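Local coordinates for protein probable glutathione S-transferase GSTU1 (Oryza sativa, PDB 1OYJ) that conjugates reduced glutathione to a wide range of hydrophobic electrophiles, including herbicides, as a tau-class glutathione transferase, at residues A[170-181]-A[211-221]. Residues are numbered along the deposited sequence; the frame is centred on the assembly and turned at random.
Sequences VPFTAWFYSYER and LPSPEKVYDFV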
loop_
_atom_site.group_PDB
_atom_site.type_symbol
_atom_site.label_atom_id
_atom_site.label_comp_id
_atom_site.label_asym_id
_atom_site.label_seq_id
_atom_site.Cartn_x
_atom_site.Cartn_y
_atom_site.Cartn_z
ATOM N N VAL A 170 -2.639 -14.551 6.218
ATOM C CA VAL A 170 -2.625 -15.725 7.163
ATOM C C VAL A 170 -2.347 -15.428 8.624
ATOM O O VAL A 170 -2.961 -16.046 9.471
ATOM C CB VAL A 170 -1.808 -16.872 6.664
ATOM C CG1 VAL A 170 -0.385 -16.595 6.682
ATOM C CG2 VAL A 170 -2.172 -18.205 7.375
ATOM N N PRO A 171 -1.489 -14.461 8.950
ATOM C CA PRO A 171 -1.310 -14.161 10.372
ATOM C C PRO A 171 -2.582 -13.753 11.100
ATOM O O PRO A 171 -2.760 -14.071 12.280
ATOM C CB PRO A 171 -0.238 -13.082 10.400
ATOM C CG PRO A 171 0.494 -13.258 9.035
ATOM C CD PRO A 171 -0.599 -13.652 8.092
ATOM N N PHE A 172 -3.518 -13.156 10.396
ATOM C CA PHE A 172 -4.718 -12.762 11.039
ATOM C C PHE A 172 -5.627 -13.949 11.372
ATOM O O PHE A 172 -6.527 -13.807 12.197
ATOM C CB PHE A 172 -5.445 -11.690 10.188
ATOM C CG PHE A 172 -4.693 -10.418 10.079
ATOM C CD1 PHE A 172 -3.901 -10.117 8.959
ATOM C CD2 PHE A 172 -4.712 -9.517 11.113
ATOM C CE1 PHE A 172 -3.211 -8.916 8.959
ATOM C CE2 PHE A 172 -4.007 -8.390 11.056
ATOM C CZ PHE A 172 -3.269 -8.084 10.005
ATOM N N THR A 173 -5.355 -15.107 10.754
ATOM C CA THR A 173 -6.131 -16.304 11.124
ATOM C C THR A 173 -5.928 -16.614 12.639
ATOM O O THR A 173 -6.788 -17.188 13.281
ATOM C CB THR A 173 -5.810 -17.511 10.314
ATOM O OG1 THR A 173 -4.445 -17.976 10.535
ATOM C CG2 THR A 173 -6.023 -17.232 8.834
ATOM N N ALA A 174 -4.798 -16.194 13.204
ATOM C CA ALA A 174 -4.588 -16.387 14.606
ATOM C C ALA A 174 -5.437 -15.467 15.529
ATOM O O ALA A 174 -5.509 -15.733 16.728
ATOM C CB ALA A 174 -3.149 -16.199 14.975
ATOM N N TRP A 175 -6.024 -14.440 14.943
ATOM C CA TRP A 175 -6.909 -13.508 15.607
ATOM C C TRP A 175 -8.352 -13.839 15.341
ATOM O O TRP A 175 -9.236 -13.174 15.897
ATOM C CB TRP A 175 -6.580 -12.077 15.127
ATOM C CG TRP A 175 -5.174 -11.658 15.358
ATOM C CD1 TRP A 175 -4.104 -12.167 14.818
ATOM C CD2 TRP A 175 -4.709 -10.626 16.239
ATOM N NE1 TRP A 175 -2.975 -11.530 15.259
ATOM C CE2 TRP A 175 -3.332 -10.574 16.137
ATOM C CE3 TRP A 175 -5.320 -9.742 17.085
ATOM C CZ2 TRP A 175 -2.557 -9.659 16.838
ATOM C CZ3 TRP A 175 -4.527 -8.886 17.812
ATOM C CH2 TRP A 175 -3.191 -8.836 17.662
ATOM N N PHE A 176 -8.647 -14.839 14.508
ATOM C CA PHE A 176 -10.051 -15.072 14.156
ATOM C C PHE A 176 -10.878 -15.354 15.444
ATOM O O PHE A 176 -11.959 -14.828 15.647
ATOM C CB PHE A 176 -10.258 -16.194 13.139
ATOM C CG PHE A 176 -9.977 -15.799 11.684
ATOM C CD1 PHE A 176 -9.533 -14.531 11.344
ATOM C CD2 PHE A 176 -10.110 -16.751 10.682
ATOM C CE1 PHE A 176 -9.249 -14.215 10.053
ATOM C CE2 PHE A 176 -9.865 -16.355 9.337
ATOM C CZ PHE A 176 -9.413 -15.150 9.066
ATOM N N TYR A 177 -10.279 -16.111 16.337
ATOM C CA TYR A 177 -10.937 -16.523 17.567
ATOM C C TYR A 177 -11.293 -15.314 18.364
ATOM O O TYR A 177 -12.418 -15.223 18.817
ATOM C CB TYR A 177 -10.082 -17.544 18.363
ATOM C CG TYR A 177 -10.667 -17.872 19.745
ATOM C CD1 TYR A 177 -11.837 -18.636 19.878
ATOM C CD2 TYR A 177 -10.085 -17.393 20.898
ATOM C CE1 TYR A 177 -12.406 -18.935 21.186
ATOM C CE2 TYR A 177 -10.613 -17.702 22.173
ATOM C CZ TYR A 177 -11.781 -18.471 22.314
ATOM O OH TYR A 177 -12.327 -18.761 23.572
ATOM N N SER A 178 -10.355 -14.382 18.500
ATOM C CA SER A 178 -10.572 -13.148 19.194
ATOM C C SER A 178 -11.661 -12.285 18.511
ATOM O O SER A 178 -12.445 -11.645 19.212
ATOM C CB SER A 178 -9.249 -12.365 19.313
ATOM O OG SER A 178 -8.289 -13.073 20.079
ATOM N N TYR A 179 -11.699 -12.296 17.188
ATOM C CA TYR A 179 -12.734 -11.559 16.476
ATOM C C TYR A 179 -14.075 -12.169 16.808
ATOM O O TYR A 179 -15.040 -11.426 16.974
ATOM C CB TYR A 179 -12.587 -11.635 14.964
ATOM C CG TYR A 179 -11.313 -11.040 14.393
ATOM C CD1 TYR A 179 -10.559 -10.159 15.083
ATOM C CD2 TYR A 179 -10.936 -11.338 13.150
ATOM C CE1 TYR A 179 -9.385 -9.665 14.537
ATOM C CE2 TYR A 179 -9.818 -10.822 12.607
ATOM C CZ TYR A 179 -9.050 -10.013 13.306
ATOM O OH TYR A 179 -7.896 -9.515 12.681
ATOM N N GLU A 180 -14.108 -13.507 16.873
ATOM C CA GLU A 180 -15.316 -14.251 17.228
ATOM C C GLU A 180 -15.884 -13.938 18.563
ATOM O O GLU A 180 -17.109 -13.639 18.688
ATOM C CB GLU A 180 -15.175 -15.783 17.097
ATOM C CG GLU A 180 -15.084 -16.234 15.656
ATOM C CD GLU A 180 -14.735 -17.700 15.467
ATOM O OE1 GLU A 180 -14.144 -18.307 16.366
ATOM O OE2 GLU A 180 -15.099 -18.233 14.426
ATOM N N ARG A 181 -15.021 -13.929 19.561
ATOM C CA ARG A 181 -15.500 -13.698 20.887
ATOM C C ARG A 181 -15.875 -12.234 21.071
ATOM O O ARG A 181 -16.873 -11.929 21.700
ATOM C CB ARG A 181 -14.422 -14.122 21.909
ATOM C CG ARG A 181 -14.174 -15.642 21.879
ATOM C CD ARG A 181 -14.051 -16.288 23.168
ATOM N NE ARG A 181 -15.229 -16.210 24.029
ATOM C CZ ARG A 181 -15.160 -15.905 25.321
ATOM N NH1 ARG A 181 -16.247 -15.896 26.085
ATOM N NH2 ARG A 181 -13.988 -15.590 25.863
ATOM N N LEU A 211 3.114 -18.712 13.629
ATOM C CA LEU A 211 1.949 -18.123 14.240
ATOM C C LEU A 211 1.741 -18.573 15.714
ATOM O O LEU A 211 1.853 -19.719 16.001
ATOM C CB LEU A 211 0.752 -18.478 13.493
ATOM C CG LEU A 211 0.695 -17.987 12.026
ATOM C CD1 LEU A 211 -0.775 -17.997 11.534
ATOM C CD2 LEU A 211 1.308 -16.619 11.919
ATOM N N PRO A 212 1.365 -17.688 16.621
ATOM C CA PRO A 212 0.993 -18.145 17.961
ATOM C C PRO A 212 -0.392 -18.787 17.858
ATOM O O PRO A 212 -1.062 -18.660 16.840
ATOM C CB PRO A 212 0.908 -16.905 18.764
ATOM C CG PRO A 212 1.075 -15.793 17.810
ATOM C CD PRO A 212 1.185 -16.263 16.433
ATOM N N SER A 213 -0.808 -19.439 18.933
ATOM C CA SER A 213 -2.084 -20.074 18.965
ATOM C C SER A 213 -3.208 -19.028 19.118
ATOM O O SER A 213 -3.013 -17.964 19.687
ATOM C CB SER A 213 -2.114 -21.036 20.143
ATOM O OG SER A 213 -2.220 -20.357 21.366
ATOM N N PRO A 214 -4.406 -19.362 18.717
ATOM C CA PRO A 214 -5.513 -18.408 18.950
ATOM C C PRO A 214 -5.701 -18.032 20.413
ATOM O O PRO A 214 -6.114 -16.888 20.722
ATOM C CB PRO A 214 -6.740 -19.157 18.438
ATOM C CG PRO A 214 -6.192 -20.253 17.520
ATOM C CD PRO A 214 -4.836 -20.598 17.994
ATOM N N GLU A 215 -5.385 -18.964 21.330
ATOM C CA GLU A 215 -5.606 -18.702 22.731
ATOM C C GLU A 215 -4.552 -17.711 23.221
ATOM O O GLU A 215 -4.809 -16.815 23.995
ATOM C CB GLU A 215 -5.475 -20.034 23.517
ATOM C CG GLU A 215 -6.608 -21.027 23.321
ATOM C CD GLU A 215 -6.431 -21.917 22.078
ATOM O OE1 GLU A 215 -5.377 -21.866 21.374
ATOM O OE2 GLU A 215 -7.429 -22.626 21.756
ATOM N N LYS A 216 -3.332 -17.858 22.760
ATOM C CA LYS A 216 -2.340 -16.882 23.145
ATOM C C LYS A 216 -2.660 -15.470 22.655
ATOM O O LYS A 216 -2.506 -14.488 23.382
ATOM C CB LYS A 216 -0.997 -17.316 22.600
ATOM C CG LYS A 216 0.097 -16.460 23.182
ATOM C CD LYS A 216 1.318 -17.087 23.483
ATOM C CE LYS A 216 2.309 -16.070 24.084
ATOM N NZ LYS A 216 3.448 -16.731 24.552
ATOM N N VAL A 217 -3.202 -15.367 21.466
ATOM C CA VAL A 217 -3.604 -14.075 20.926
ATOM C C VAL A 217 -4.776 -13.545 21.685
ATOM O O VAL A 217 -4.780 -12.388 22.026
ATOM C CB VAL A 217 -3.908 -14.124 19.406
ATOM C CG1 VAL A 217 -4.513 -12.823 18.847
ATOM C CG2 VAL A 217 -2.660 -14.433 18.609
ATOM N N TYR A 218 -5.695 -14.396 22.085
ATOM C CA TYR A 218 -6.866 -13.900 22.831
ATOM C C TYR A 218 -6.444 -13.318 24.157
ATOM O O TYR A 218 -7.069 -12.383 24.642
ATOM C CB TYR A 218 -7.869 -14.964 23.096
ATOM C CG TYR A 218 -9.204 -14.490 23.717
ATOM C CD1 TYR A 218 -9.913 -13.454 23.171
ATOM C CD2 TYR A 218 -9.720 -15.102 24.840
ATOM C CE1 TYR A 218 -11.110 -13.049 23.691
ATOM C CE2 TYR A 218 -10.937 -14.676 25.385
ATOM C CZ TYR A 218 -11.602 -13.658 24.792
ATOM O OH TYR A 218 -12.776 -13.185 25.283
ATOM N N ASP A 219 -5.428 -13.928 24.758
ATOM C CA ASP A 219 -4.865 -13.453 26.016
ATOM C C ASP A 219 -4.174 -12.114 25.824
ATOM O O ASP A 219 -4.342 -11.150 26.613
ATOM C CB ASP A 219 -3.915 -14.516 26.508
ATOM C CG ASP A 219 -4.633 -15.586 27.295
ATOM O OD1 ASP A 219 -5.825 -15.393 27.719
ATOM O OD2 ASP A 219 -4.071 -16.661 27.486
ATOM N N PHE A 220 -3.482 -11.959 24.721
ATOM C CA PHE A 220 -2.884 -10.641 24.417
ATOM C C PHE A 220 -4.025 -9.580 24.199
ATOM O O PHE A 220 -3.913 -8.449 24.688
ATOM C CB PHE A 220 -1.999 -10.742 23.224
ATOM C CG PHE A 220 -1.291 -9.522 22.909
ATOM C CD1 PHE A 220 -0.209 -9.136 23.650
ATOM C CD2 PHE A 220 -1.667 -8.754 21.835
ATOM C CE1 PHE A 220 0.443 -7.937 23.390
ATOM C CE2 PHE A 220 -1.001 -7.605 21.535
ATOM C CZ PHE A 220 0.088 -7.205 22.325
ATOM N N VAL A 221 -5.106 -9.953 23.515
ATOM C CA VAL A 221 -6.171 -9.008 23.262
ATOM C C VAL A 221 -6.714 -8.578 24.623
ATOM O O VAL A 221 -7.185 -7.453 24.818
ATOM C CB VAL A 221 -7.239 -9.654 22.474
ATOM C CG1 VAL A 221 -8.493 -8.856 22.498
ATOM C CG2 VAL A 221 -6.747 -9.803 21.064
HETATM O O HOH W 1 -7.362 -15.310 18.720
#
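Val217 and Trp175 bring together segments 170-181 and 211-221 through a CH-pi contact: methyl CG1 of Val217 lies over the indole, 3.6 Å from the centroid of the five-membered ring of Trp175. That methyl is anti to the backbone N (chi1 172°), which leaves CG2 to face Ala174 CB. The benzo end of the indole continues to Val221, CZ3 of Trp175 lying 4.0 Å from CG2 of Val221. Where Ala174 and Pro214 bring the backbones close, one water bridges them, donating to Ala174 O and Pro214 O and accepting from Ser178 OG. Ser178 OG also lies near the plane of the Tyr218 ring, 3.5 Å from its CD1. Tyr177 turns its edge to the face of Tyr218 in a T-shaped pair, centroids 5.3 Å apart and planes at 76°; the case illustrates how angled helices can combine aliphatic-on-indole and aromatic contacts. The bent side chain of Arg181 crosses the same phenol, its CD 3.9 Å from Tyr218 CZ. With Tyr218 cut back to an alanine, the edge of Tyr177 would probably lose its aromatic face and Arg181 the ring it crosses. At the other end, Leu211 sets CD2 against Pro171. Segments 176-181 and 214-221, crossing at -54°, belong to helices 176-183 and 214-229 of the all-helical C-terminal domain; helix 16-28 of the thioredoxin-like domain meets Pro171 and Leu211 through Gln19, helix 192-201 packs on Thr173, and helix 97-124 reaches Val221 through Trp123.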